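Local coordinates for protein 5'-Methylthioadenosine Nucleosidase (Arabidopsis thaliana, PDB 2H8G) that is a plant nucleosidase of the phosphorylase superfamily, an alpha/beta protein built around a mixed beta-sheet, and holds adenine in a pocket, at residues 26-31 with 107-112; 31-36 with 112-117; 40-45 with 247-252; 63-68 with 76-81; 131-136 with 219-224. One frame throughout, in Å; residues are numbered along the deposited sequence.

Contact 1 (26-31 with 107-112); sequences ISSVVF and KPDIII
Asp109 OD2 accepts three hydrogen bonds from the chain at the start of the neighbouring strand: from Ser27 N at 2.7 Å, from Ser28 N at 2.8 Å and from the hydroxyl Ser27 OG at 3.1 Å. Both amides meet this oxygen on its anti side and out of the carboxylate plane, by 35° in the case of Ser27 N, whereas the hydroxyl uses the syn lone pair. Asp109 N in turn bonds to Ser28 O at 3.0 Å, from above the carbonyl plane. Further on, strands 28-31 and 110-112 run parallel: Val30 N donates to Ile110 O, and Val30 O accepts from Ile112 N at 2.9 Å. Val30 CG2 is pressed against Pro108 CB at 3.4 Å, a close carbon-carbon approach. Where Val29, Ile110, Phe31 and Ile112 line the sheet, Ile112 CB sits over one face of the Phe31 ring, displaced toward the rim, and Ile112 CD1 reaches Phe31 CZ at 3.5 Å. Helix 233-259 packs on Phe31 and Ile112, while Leu106 and Ile103 of helix 92-106 touch Val30 and Ile111. Two amides and a hydroxyl converging on one oxygen would be expected to favour the charged carboxylate.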
# COMPACT_ATOMS: atom_id res chain seq x y z
N ILE A 26 22.79 12.13 -14.40
CA ILE A 26 22.03 10.99 -13.90
C ILE A 26 22.80 9.73 -14.27
O ILE A 26 23.30 9.61 -15.39
CB ILE A 26 20.63 10.96 -14.55
CG1 ILE A 26 19.84 12.18 -14.11
CG2 ILE A 26 19.92 9.66 -14.19
CD1 ILE A 26 18.55 12.38 -14.87
N SER A 27 22.91 8.79 -13.33
CA SER A 27 23.64 7.56 -13.60
C SER A 27 22.80 6.30 -13.48
O SER A 27 23.14 5.27 -14.06
CB SER A 27 24.85 7.45 -12.66
OG SER A 27 24.44 7.35 -11.31
N SER A 28 21.70 6.37 -12.73
CA SER A 28 20.84 5.21 -12.56
C SER A 28 19.36 5.57 -12.58
O SER A 28 18.95 6.58 -12.01
CB SER A 28 21.17 4.49 -11.25
OG SER A 28 20.85 5.29 -10.13
N VAL A 29 18.58 4.74 -13.24
CA VAL A 29 17.14 4.94 -13.34
C VAL A 29 16.44 3.64 -12.99
O VAL A 29 16.88 2.57 -13.39
CB VAL A 29 16.72 5.33 -14.77
CG1 VAL A 29 15.21 5.53 -14.84
CG2 VAL A 29 17.46 6.58 -15.21
N VAL A 30 15.35 3.74 -12.23
CA VAL A 30 14.57 2.56 -11.88
C VAL A 30 13.16 2.73 -12.43
O VAL A 30 12.51 3.74 -12.18
CB VAL A 30 14.45 2.36 -10.35
CG1 VAL A 30 13.38 1.31 -10.05
CG2 VAL A 30 15.78 1.91 -9.77
N PHE A 31 12.72 1.75 -13.21
CA PHE A 31 11.36 1.76 -13.74
C PHE A 31 10.55 0.86 -12.82
O PHE A 31 10.97 -0.27 -12.54
CB PHE A 31 11.28 1.14 -15.14
CG PHE A 31 11.64 2.08 -16.26
CD1 PHE A 31 12.97 2.34 -16.56
CD2 PHE A 31 10.65 2.69 -17.02
CE1 PHE A 31 13.31 3.20 -17.61
CE2 PHE A 31 10.97 3.55 -18.07
CZ PHE A 31 12.31 3.80 -18.37
N LYS A 107 19.24 2.65 -4.97
CA LYS A 107 19.57 4.07 -4.85
C LYS A 107 19.58 4.80 -6.20
O LYS A 107 20.58 5.38 -6.62
CB LYS A 107 20.93 4.21 -4.17
CG LYS A 107 21.04 3.38 -2.89
CD LYS A 107 22.40 3.49 -2.25
CE LYS A 107 22.57 2.42 -1.17
NZ LYS A 107 22.57 1.05 -1.75
N PRO A 108 18.43 4.78 -6.90
CA PRO A 108 18.30 5.44 -8.20
C PRO A 108 18.31 6.96 -8.10
O PRO A 108 18.05 7.52 -7.03
CB PRO A 108 16.97 4.90 -8.71
CG PRO A 108 16.17 4.80 -7.46
CD PRO A 108 17.15 4.17 -6.49
N ASP A 109 18.62 7.63 -9.21
CA ASP A 109 18.62 9.08 -9.23
C ASP A 109 17.20 9.55 -9.51
O ASP A 109 16.80 10.63 -9.08
CB ASP A 109 19.54 9.60 -10.34
CG ASP A 109 20.98 9.19 -10.14
OD1 ASP A 109 21.54 9.50 -9.06
OD2 ASP A 109 21.56 8.57 -11.05
N ILE A 110 16.45 8.73 -10.23
CA ILE A 110 15.08 9.06 -10.59
C ILE A 110 14.29 7.78 -10.82
O ILE A 110 14.84 6.77 -11.24
CB ILE A 110 15.07 9.93 -11.87
CG1 ILE A 110 13.65 10.36 -12.23
CG2 ILE A 110 15.72 9.17 -13.02
CD1 ILE A 110 13.60 11.50 -13.25
N ILE A 111 12.99 7.84 -10.52
CA ILE A 111 12.11 6.69 -10.70
C ILE A 111 11.11 7.00 -11.79
O ILE A 111 10.61 8.12 -11.88
CB ILE A 111 11.32 6.40 -9.41
CG1 ILE A 111 12.27 6.01 -8.28
CG2 ILE A 111 10.30 5.29 -9.66
CD1 ILE A 111 11.63 6.04 -6.92
N ILE A 112 10.83 6.02 -12.64
CA ILE A 112 9.84 6.20 -13.69
C ILE A 112 8.79 5.12 -13.50
O ILE A 112 9.10 3.93 -13.58
CB ILE A 112 10.42 6.04 -15.11
CG1 ILE A 112 11.54 7.05 -15.35
CG2 ILE A 112 9.31 6.22 -16.15
CD1 ILE A 112 12.22 6.90 -16.70

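Contact 2 (31-36 with 112-117); sequences FVIAMQ and INAGTC. With ADE (adenine), chain C.
Val32 and Asn113 carry the firm part of this contact. Val32 N donates to Ile112 O at 2.9 Å, and Val32 O accepts from Asn113 ND2 at 3.0 Å, with the oxygen close to the plane of the amide that donates to it but the nitrogen standing above the carbonyl plane. Ala114 N adds a weak bond to the same oxygen. Asn113 CG, anti to its backbone N (chi1 175°), is carried beside the Val32 carbonyl. Asn113 OD1 is held by Lys221 NZ, so both ends of the amide have partners. Ala114 CB comes to the edge of the Phe31 ring, 4.2 Å from CD2. These are neighbouring parallel strands of the central sheet of an alpha/beta fold, and further on the pairing gives way: strand 110-119 runs on, while the other chain leads into helix 36-45, with Met35 as N-cap and its N bonded to Glu38 OE1. In the looser region Ile33 CG1 rests 3.6 Å from Ala114 O. There a water replaces direct pairing, lying 2.9 Å from Ala34 N and 2.7 Å from Ala114 O. Strand 110-119 then reaches the ligand, where Cys117 C is 3.4 Å from N7 of adenine and Thr116 OG1 bonds to Glu38 OE2.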
# COMPACT_ATOMS: atom_id res chain seq x y z
N PHE A 31 12.72 1.75 -13.21
CA PHE A 31 11.36 1.76 -13.74
C PHE A 31 10.55 0.86 -12.82
O PHE A 31 10.97 -0.27 -12.54
CB PHE A 31 11.28 1.14 -15.14
CG PHE A 31 11.64 2.08 -16.26
CD1 PHE A 31 12.97 2.34 -16.56
CD2 PHE A 31 10.65 2.69 -17.02
CE1 PHE A 31 13.31 3.20 -17.61
CE2 PHE A 31 10.97 3.55 -18.07
CZ PHE A 31 12.31 3.80 -18.37
N VAL A 32 9.42 1.35 -12.33
CA VAL A 32 8.54 0.55 -11.49
C VAL A 32 7.38 0.25 -12.43
O VAL A 32 6.68 1.17 -12.87
CB VAL A 32 8.05 1.33 -10.26
CG1 VAL A 32 6.98 0.52 -9.54
CG2 VAL A 32 9.21 1.60 -9.32
N ILE A 33 7.20 -1.02 -12.75
CA ILE A 33 6.15 -1.45 -13.68
C ILE A 33 5.34 -2.58 -13.05
O ILE A 33 5.88 -3.62 -12.67
CB ILE A 33 6.78 -1.90 -15.02
CG1 ILE A 33 7.62 -0.75 -15.58
CG2 ILE A 33 5.70 -2.32 -16.00
CD1 ILE A 33 8.32 -1.05 -16.90
N ALA A 34 4.03 -2.37 -12.96
CA ALA A 34 3.13 -3.33 -12.33
C ALA A 34 2.95 -4.68 -13.01
O ALA A 34 2.91 -5.71 -12.33
CB ALA A 34 1.76 -2.70 -12.13
N MET A 35 2.82 -4.68 -14.33
CA MET A 35 2.61 -5.93 -15.07
C MET A 35 3.84 -6.35 -15.87
O MET A 35 4.46 -5.54 -16.55
CB MET A 35 1.42 -5.77 -16.02
CG MET A 35 0.13 -5.35 -15.33
SD MET A 35 -1.22 -5.08 -16.50
CE MET A 35 -1.78 -6.77 -16.75
N GLN A 36 4.18 -7.64 -15.80
CA GLN A 36 5.33 -8.14 -16.54
C GLN A 36 5.15 -7.85 -18.03
O GLN A 36 6.12 -7.58 -18.74
CB GLN A 36 5.50 -9.65 -16.34
CG GLN A 36 4.54 -10.49 -17.17
CD GLN A 36 5.06 -11.89 -17.43
OE1 GLN A 36 6.19 -12.08 -17.89
NE2 GLN A 36 4.24 -12.89 -17.15
N ILE A 112 10.83 6.02 -12.64
CA ILE A 112 9.84 6.20 -13.69
C ILE A 112 8.79 5.12 -13.50
O ILE A 112 9.10 3.93 -13.58
CB ILE A 112 10.42 6.04 -15.11
CG1 ILE A 112 11.54 7.05 -15.35
CG2 ILE A 112 9.31 6.22 -16.15
CD1 ILE A 112 12.22 6.90 -16.70
N ASN A 113 7.55 5.53 -13.23
CA ASN A 113 6.45 4.58 -13.08
C ASN A 113 5.80 4.56 -14.45
O ASN A 113 5.15 5.52 -14.86
CB ASN A 113 5.45 5.08 -12.02
CG ASN A 113 4.22 4.20 -11.91
OD1 ASN A 113 3.12 4.68 -11.64
ND2 ASN A 113 4.40 2.89 -12.10
N ALA A 114 5.99 3.47 -15.19
CA ALA A 114 5.43 3.35 -16.53
C ALA A 114 4.38 2.25 -16.55
O ALA A 114 4.59 1.18 -15.99
CB ALA A 114 6.54 3.04 -17.54
N GLY A 115 3.25 2.52 -17.20
CA GLY A 115 2.21 1.52 -17.27
C GLY A 115 0.99 2.01 -18.03
O GLY A 115 0.94 3.16 -18.47
N THR A 116 0.03 1.11 -18.18
CA THR A 116 -1.22 1.40 -18.85
C THR A 116 -2.20 2.06 -17.88
O THR A 116 -2.04 1.98 -16.66
CB THR A 116 -1.85 0.11 -19.43
OG1 THR A 116 -1.91 -0.90 -18.41
CG2 THR A 116 -1.03 -0.39 -20.59
N CYS A 117 -3.22 2.70 -18.43
CA CYS A 117 -4.19 3.39 -17.59
C CYS A 117 -5.47 3.66 -18.35
O CYS A 117 -5.53 3.46 -19.57
CB CYS A 117 -3.62 4.73 -17.12
SG CYS A 117 -3.42 5.96 -18.45
N9 ADE C . -5.58 0.37 -16.10
C8 ADE C . -6.04 0.39 -17.37
N7 ADE C . -7.28 0.92 -17.48
C5 ADE C . -7.62 1.25 -16.20
C6 ADE C . -8.78 1.85 -15.59
N6 ADE C . -9.83 2.21 -16.32
N1 ADE C . -8.77 2.04 -14.19
C2 ADE C . -7.68 1.66 -13.45
N3 ADE C . -6.52 1.08 -13.95
C4 ADE C . -6.57 0.91 -15.32
O HOH W 1 2.82 -0.24 -14.45

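Contact 3 (40-45 with 247-252); sequences LPLVNK and ALEGTA
Leu42 and Glu249 bring helix segments 40-45 and 247-252 together, their CA atoms 5.3 Å apart, with the axes approaching to 8.9 Å and their directions differing by 46°. The first of these helices is kinked at Pro41 and Leu42, whose N atoms have no bond to the preceding turn. Glu249 fills the middle of the contact. Its CB meets Pro41 CB at 4.0 Å, and its CG, anti to the backbone N, lies 3.7 Å from Pro41 O, an oxygen that also accepts the helical bond from Lys45 N. The bend of Glu249 at chi2 (-84°) turns CD toward Lys45, and Glu249 OE2 comes to 3.4 Å from Lys45 CG, the two side chains crossing at about a right angle. Lys45 NZ stays 4.7 Å from Glu249 OE2: the charges are opposite and near, but not in contact. The bond of OE2 is instead made within its own helix, to Thr253 OG1. On the buried side the contact is purely apolar, Leu42 CD1 touching Ala252 CB at 3.8 Å, and both residues rest on Phe31 of strand 28-32. Leu248 meanwhile packs on Leu220 and Ala222 of strand 217-226. Two helices thus lie together on one side of the central sheet, with aliphatic residues turned to the strands, Lys45 exposed and Glu249 between the helices, as in the layered alpha/beta architecture of the phosphorylase superfamily.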
# COMPACT_ATOMS: atom_id res chain seq x y z
N LEU A 40 8.11 -6.40 -20.25
CA LEU A 40 8.80 -7.21 -21.26
C LEU A 40 9.20 -6.44 -22.51
O LEU A 40 10.34 -6.53 -22.96
CB LEU A 40 7.96 -8.43 -21.64
CG LEU A 40 7.86 -9.53 -20.57
CD1 LEU A 40 6.94 -10.64 -21.05
CD2 LEU A 40 9.26 -10.07 -20.26
N PRO A 41 8.26 -5.68 -23.10
CA PRO A 41 8.60 -4.92 -24.31
C PRO A 41 9.84 -4.04 -24.11
O PRO A 41 10.70 -3.96 -24.98
CB PRO A 41 7.34 -4.10 -24.57
CG PRO A 41 6.26 -4.99 -24.04
CD PRO A 41 6.85 -5.48 -22.75
N LEU A 42 9.91 -3.39 -22.95
CA LEU A 42 11.02 -2.51 -22.62
C LEU A 42 12.29 -3.31 -22.31
O LEU A 42 13.39 -2.91 -22.68
CB LEU A 42 10.66 -1.62 -21.43
CG LEU A 42 11.62 -0.49 -21.08
CD1 LEU A 42 11.74 0.47 -22.25
CD2 LEU A 42 11.12 0.24 -19.84
N VAL A 43 12.12 -4.43 -21.62
CA VAL A 43 13.26 -5.28 -21.26
C VAL A 43 13.95 -5.78 -22.53
O VAL A 43 15.17 -5.70 -22.65
CB VAL A 43 12.80 -6.50 -20.43
CG1 VAL A 43 13.96 -7.48 -20.26
CG2 VAL A 43 12.30 -6.04 -19.07
N ASN A 44 13.16 -6.28 -23.47
CA ASN A 44 13.67 -6.80 -24.73
C ASN A 44 14.30 -5.69 -25.57
O ASN A 44 15.32 -5.91 -26.24
CB ASN A 44 12.54 -7.47 -25.52
CG ASN A 44 12.03 -8.73 -24.84
OD1 ASN A 44 10.95 -9.23 -25.16
ND2 ASN A 44 12.81 -9.26 -23.90
N LYS A 45 13.70 -4.51 -25.53
CA LYS A 45 14.21 -3.37 -26.30
C LYS A 45 15.64 -3.00 -25.92
O LYS A 45 16.45 -2.69 -26.78
CB LYS A 45 13.29 -2.16 -26.10
CG LYS A 45 13.77 -0.90 -26.80
CD LYS A 45 13.80 -1.07 -28.31
CE LYS A 45 14.29 0.19 -29.00
NZ LYS A 45 14.26 0.07 -30.48
N ALA A 247 3.37 0.96 -27.63
CA ALA A 247 3.47 2.41 -27.73
C ALA A 247 4.17 2.94 -26.49
O ALA A 247 4.92 3.92 -26.54
CB ALA A 247 2.08 3.02 -27.86
N LEU A 248 3.90 2.30 -25.36
CA LEU A 248 4.51 2.69 -24.10
C LEU A 248 6.02 2.49 -24.17
O LEU A 248 6.79 3.33 -23.71
CB LEU A 248 3.92 1.86 -22.96
CG LEU A 248 4.48 2.10 -21.55
CD1 LEU A 248 4.31 3.57 -21.16
CD2 LEU A 248 3.75 1.19 -20.56
N GLU A 249 6.44 1.37 -24.75
CA GLU A 249 7.86 1.09 -24.90
C GLU A 249 8.54 2.16 -25.75
O GLU A 249 9.60 2.67 -25.39
CB GLU A 249 8.06 -0.29 -25.54
CG GLU A 249 9.51 -0.62 -25.92
CD GLU A 249 9.89 -0.06 -27.28
OE1 GLU A 249 9.25 -0.43 -28.28
OE2 GLU A 249 10.84 0.75 -27.35
N GLY A 250 7.91 2.51 -26.87
CA GLY A 250 8.47 3.51 -27.75
C GLY A 250 8.76 4.82 -27.04
O GLY A 250 9.82 5.43 -27.22
N THR A 251 7.82 5.26 -26.22
CA THR A 251 7.99 6.51 -25.48
C THR A 251 9.03 6.33 -24.39
O THR A 251 9.89 7.19 -24.19
CB THR A 251 6.65 6.97 -24.87
OG1 THR A 251 5.70 7.17 -25.92
CG2 THR A 251 6.83 8.27 -24.10
N ALA A 252 8.98 5.20 -23.68
CA ALA A 252 9.94 4.94 -22.61
C ALA A 252 11.35 4.97 -23.16
O ALA A 252 12.27 5.46 -22.51
CB ALA A 252 9.65 3.60 -21.96

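Contact 4 (63-68 with 76-81); sequences VLYHGV and VVCPGR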
# COMPACT_ATOMS: atom_id res chain seq x y z
N VAL A 63 10.45 -9.25 -9.46
CA VAL A 63 11.35 -9.47 -10.58
C VAL A 63 12.16 -8.21 -10.87
O VAL A 63 11.61 -7.12 -11.01
CB VAL A 63 10.58 -9.86 -11.85
CG1 VAL A 63 11.55 -10.27 -12.95
CG2 VAL A 63 9.60 -10.99 -11.55
N LEU A 64 13.48 -8.37 -10.96
CA LEU A 64 14.36 -7.25 -11.25
C LEU A 64 15.18 -7.50 -12.51
O LEU A 64 15.91 -8.48 -12.59
CB LEU A 64 15.31 -7.02 -10.06
CG LEU A 64 16.45 -6.01 -10.27
CD1 LEU A 64 15.88 -4.64 -10.62
CD2 LEU A 64 17.29 -5.93 -9.01
N TYR A 65 15.04 -6.62 -13.49
CA TYR A 65 15.79 -6.74 -14.73
C TYR A 65 16.84 -5.64 -14.71
O TYR A 65 16.52 -4.48 -14.42
CB TYR A 65 14.90 -6.56 -15.96
CG TYR A 65 13.71 -7.48 -16.04
CD1 TYR A 65 12.51 -7.17 -15.40
CD2 TYR A 65 13.77 -8.67 -16.78
CE1 TYR A 65 11.40 -8.01 -15.49
CE2 TYR A 65 12.66 -9.51 -16.88
CZ TYR A 65 11.48 -9.18 -16.24
OH TYR A 65 10.39 -10.00 -16.33
N HIS A 66 18.08 -5.98 -15.01
CA HIS A 66 19.14 -4.99 -15.02
C HIS A 66 19.86 -4.96 -16.36
O HIS A 66 19.85 -5.94 -17.11
CB HIS A 66 20.15 -5.27 -13.89
CG HIS A 66 21.00 -6.48 -14.12
ND1 HIS A 66 20.47 -7.73 -14.36
CD2 HIS A 66 22.35 -6.63 -14.13
CE1 HIS A 66 21.46 -8.59 -14.51
NE2 HIS A 66 22.61 -7.95 -14.38
N GLY A 67 20.47 -3.82 -16.66
CA GLY A 67 21.17 -3.67 -17.92
C GLY A 67 21.83 -2.31 -18.01
O GLY A 67 21.69 -1.48 -17.10
N VAL A 68 22.55 -2.07 -19.10
CA VAL A 68 23.23 -0.80 -19.28
C VAL A 68 22.99 -0.25 -20.68
O VAL A 68 23.08 -0.97 -21.68
CB VAL A 68 24.75 -0.94 -19.06
CG1 VAL A 68 25.41 0.42 -19.18
CG2 VAL A 68 25.02 -1.55 -17.69
N VAL A 76 14.68 -2.34 -13.91
CA VAL A 76 13.23 -2.43 -14.09
C VAL A 76 12.73 -3.41 -13.04
O VAL A 76 13.18 -4.55 -12.98
CB VAL A 76 12.86 -2.97 -15.49
CG1 VAL A 76 11.34 -3.11 -15.61
CG2 VAL A 76 13.38 -2.04 -16.57
N VAL A 77 11.80 -2.95 -12.20
CA VAL A 77 11.28 -3.81 -11.15
C VAL A 77 9.78 -4.01 -11.27
O VAL A 77 9.03 -3.07 -11.55
CB VAL A 77 11.61 -3.23 -9.75
CG1 VAL A 77 13.11 -3.10 -9.61
CG2 VAL A 77 10.94 -1.88 -9.57
N CYS A 78 9.35 -5.26 -11.08
CA CYS A 78 7.95 -5.64 -11.17
C CYS A 78 7.58 -6.45 -9.94
O CYS A 78 8.40 -7.23 -9.44
CB CYS A 78 7.71 -6.50 -12.41
SG CYS A 78 8.25 -5.76 -13.96
N PRO A 79 6.34 -6.29 -9.44
CA PRO A 79 5.88 -7.03 -8.26
C PRO A 79 5.83 -8.54 -8.49
O PRO A 79 5.84 -9.32 -7.53
CB PRO A 79 4.50 -6.42 -8.00
CG PRO A 79 4.04 -6.03 -9.36
CD PRO A 79 5.28 -5.41 -9.96
N GLY A 80 5.78 -8.94 -9.75
CA GLY A 80 5.77 -10.35 -10.09
C GLY A 80 4.45 -11.08 -9.91
O GLY A 80 3.41 -10.47 -9.65
N ARG A 81 4.51 -12.40 -10.03
CA ARG A 81 3.33 -13.24 -9.91
C ARG A 81 2.90 -13.46 -8.47
O ARG A 81 3.73 -13.69 -7.58
CB ARG A 81 3.59 -14.60 -10.55
CG ARG A 81 4.25 -14.53 -11.92
CD ARG A 81 5.28 -15.64 -12.09
NE ARG A 81 6.28 -15.63 -11.02
CZ ARG A 81 6.12 -16.22 -9.84
NH1 ARG A 81 5.00 -16.87 -9.56
NH2 ARG A 81 7.08 -16.14 -8.92
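Tyr65 and Val76 form one hydrogen-bonded pair of this antiparallel ladder and Val63 and Cys78 the other, with Leu64 and Val77 as the non-hydrogen-bonded pair between them. Four backbone bonds join the strands: Tyr65 N to Val76 O at 2.8 Å, Val76 N to Tyr65 O, Val63 N to Cys78 O, and Cys78 N to Val63 O at 2.9 Å. Two CA-H...O contacts supplement them, from Val77 CA to Val63 O at 3.3 Å and from Leu64 CA to Val76 O. Side-chain contacts fall on both faces of the hairpin. On one, Leu64 and Val77 lie side by side, and Val77 CG1, set anti to its carbonyl carbon (chi1 -59°), comes to only 3.3 Å from Leu64 CD1, a tight carbon pair. Helix 92-106 packs on this face through Leu106 and Ser102. On the other, the Tyr65 ring turns its edge to the partner strand: CD1 lies 3.6 Å from Val76 O, and CE1 lies 4.2 Å from Cys78 SG. Leu40 and Val43 of helix 36-45 touch the Tyr65 side chain. Beyond the paired residues, Val63 CG2 lies 4.1 Å from Gly80 CA, where the chain has a positive phi (78°) that favours glycine. Strand 72-78 bonds on its far side to Phe31, in strand 28-32, and to Ile33 just after it, while Leu64 bonds to Thr51. The four backbone bonds pair the polar groups of the register, so strand 63-69 adds an antiparallel neighbour to strand 72-78, itself parallel to 28-32, with helices 92-106 and 36-45 on the two faces.

Contact 5 (131-136 with 219-224); sequences FLVSDV and FLKAVT
Phe219 lies against Val133 from its first side-chain carbon onward. Phe219 CB is 3.5 Å from Val133 CG2; Phe219 CG, placed beside the backbone N (chi1 -53°), comes within 4.0 Å of Val133 CB, and Phe219 CD1 is 3.9 Å from that same carbon. At the tip, Phe219 CZ is 4.5 Å from CG1 of Val136, which lies past the corner at Ser134. A water in the plane of the ring, at its edge, is held between Phe219 N at 2.9 Å and Val133 O at 2.8 Å, and so bridges the two chains near that corner; the direct bond there, Val133 N to Phe219 O, is weak. Pairing is firmer further along: Phe131 N donates to Lys221 O at 2.8 Å, and Lys221 N bonds back to Phe131 O. Val133 CG2 also touches Lys221 CG, but the lysine leads away to a salt bridge with Asp200 and a bond to Asn113. Phe131 CE1 packs on Val223 CG2, and Leu132 CD1 on Leu220 CD2. Strand 217-226 thus runs antiparallel to strand 130-138 and next to strand 110-119, with helix 233-259 over Leu220, Ala222 and Thr224, the last of which lines the adenine pocket.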
# COMPACT_ATOMS: atom_id res chain seq x y z
N PHE A 131 0.87 9.55 -21.81
CA PHE A 131 0.90 10.79 -21.04
C PHE A 131 2.05 10.92 -20.05
O PHE A 131 2.53 9.93 -19.49
CB PHE A 131 -0.38 10.92 -20.21
CG PHE A 131 -1.57 11.45 -20.95
CD1 PHE A 131 -2.24 10.67 -21.89
CD2 PHE A 131 -2.04 12.73 -20.68
CE1 PHE A 131 -3.37 11.16 -22.54
CE2 PHE A 131 -3.17 13.22 -21.33
CZ PHE A 131 -3.83 12.44 -22.26
N LEU A 132 2.46 12.17 -19.83
CA LEU A 132 3.47 12.49 -18.83
C LEU A 132 2.57 13.08 -17.75
O LEU A 132 1.80 14.00 -18.03
CB LEU A 132 4.43 13.56 -19.35
CG LEU A 132 5.64 13.87 -18.47
CD1 LEU A 132 6.53 12.64 -18.35
CD2 LEU A 132 6.41 15.02 -19.09
N VAL A 133 2.63 12.56 -16.53
CA VAL A 133 1.76 13.05 -15.46
C VAL A 133 2.26 14.31 -14.75
O VAL A 133 3.44 14.42 -14.43
CB VAL A 133 1.54 11.94 -14.41
CG1 VAL A 133 0.77 12.49 -13.21
CG2 VAL A 133 0.79 10.78 -15.03
N SER A 134 1.35 15.26 -14.51
CA SER A 134 1.68 16.51 -13.82
C SER A 134 1.68 16.30 -12.30
O SER A 134 2.67 16.58 -11.62
CB SER A 134 0.67 17.60 -14.19
OG SER A 134 -0.67 17.17 -14.00
N ASP A 135 0.56 15.82 -11.77
CA ASP A 135 0.44 15.52 -10.35
C ASP A 135 -0.45 14.30 -10.20
O ASP A 135 -1.10 13.88 -11.15
CB ASP A 135 -0.10 16.71 -9.54
CG ASP A 135 -1.38 17.28 -10.11
OD1 ASP A 135 -2.12 16.56 -10.80
OD2 ASP A 135 -1.66 18.47 -9.84
N VAL A 136 -0.48 13.74 -9.00
CA VAL A 136 -1.25 12.54 -8.76
C VAL A 136 -2.01 12.58 -7.44
O VAL A 136 -1.58 13.22 -6.48
CB VAL A 136 -0.30 11.32 -8.77
CG1 VAL A 136 0.71 11.43 -7.62
CG2 VAL A 136 -1.09 10.03 -8.69
N PHE A 219 6.08 9.88 -14.41
CA PHE A 219 5.11 8.86 -14.81
C PHE A 219 4.85 8.85 -16.30
O PHE A 219 4.68 9.91 -16.92
CB PHE A 219 3.76 9.07 -14.11
CG PHE A 219 3.86 9.18 -12.61
CD1 PHE A 219 4.26 10.37 -12.02
CD2 PHE A 219 3.55 8.09 -11.80
CE1 PHE A 219 4.36 10.47 -10.63
CE2 PHE A 219 3.64 8.19 -10.42
CZ PHE A 219 4.05 9.38 -9.83
N LEU A 220 4.82 7.66 -16.88
CA LEU A 220 4.49 7.50 -18.29
C LEU A 220 3.27 6.59 -18.24
O LEU A 220 3.36 5.43 -17.83
CB LEU A 220 5.63 6.82 -19.06
CG LEU A 220 6.94 7.62 -19.10
CD1 LEU A 220 8.00 6.81 -19.82
CD2 LEU A 220 6.71 8.96 -19.81
N LYS A 221 2.12 7.14 -18.61
CA LYS A 221 0.88 6.38 -18.55
C LYS A 221 0.22 6.30 -19.92
O LYS A 221 -0.16 7.32 -20.50
CB LYS A 221 -0.06 7.03 -17.53
CG LYS A 221 0.49 6.98 -16.09
CD LYS A 221 0.39 5.58 -15.49
CE LYS A 221 1.25 5.45 -14.22
NZ LYS A 221 0.96 4.18 -13.48
N ALA A 222 0.11 5.07 -20.43
CA ALA A 222 -0.46 4.81 -21.75
C ALA A 222 -1.92 4.39 -21.66
O ALA A 222 -2.27 3.41 -21.00
CB ALA A 222 0.36 3.74 -22.44
N VAL A 223 -2.78 5.14 -22.35
CA VAL A 223 -4.22 4.90 -22.34
C VAL A 223 -4.68 3.68 -23.12
O VAL A 223 -4.53 3.62 -24.35
CB VAL A 223 -4.98 6.15 -22.87
CG1 VAL A 223 -6.49 5.92 -22.81
CG2 VAL A 223 -4.61 7.37 -22.03
N THR A 224 -5.25 2.72 -22.41
CA THR A 224 -5.75 1.49 -23.02
C THR A 224 -7.27 1.48 -23.14
O THR A 224 -7.83 0.69 -23.90
CB THR A 224 -5.35 0.24 -22.21
OG1 THR A 224 -5.66 0.44 -20.82
CG2 THR A 224 -3.87 -0.06 -22.37
O HOH W 2 5.60 12.70 -14.88

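Contacts 1 and 2 run along strands 28-32 and 110-119, share Phe31 and Ile112, and have centres about 14 Å apart. Contact 4 adjoins them through a probable hydrogen bond from Val77 N to Phe31 O, at 2.8 Å. Contact 5 joins from the other flank, with Cys117 N 2.8 Å from Ala222 O in another probable bond. Contact 3 lies on the sheet face of Phe31 and Leu220: Leu42 CD2 is 3.8 Å from Phe31 CE2, and Ala252 CA is 3.9 Å from Leu220 CD1. Contacts 4 and 5 do not touch, their centres about 20 Å apart. Contacts 2 and 5 reach the adenine pocket through Thr116, Cys117 and Thr224; Lys199 and Asp225 bond to the ligand.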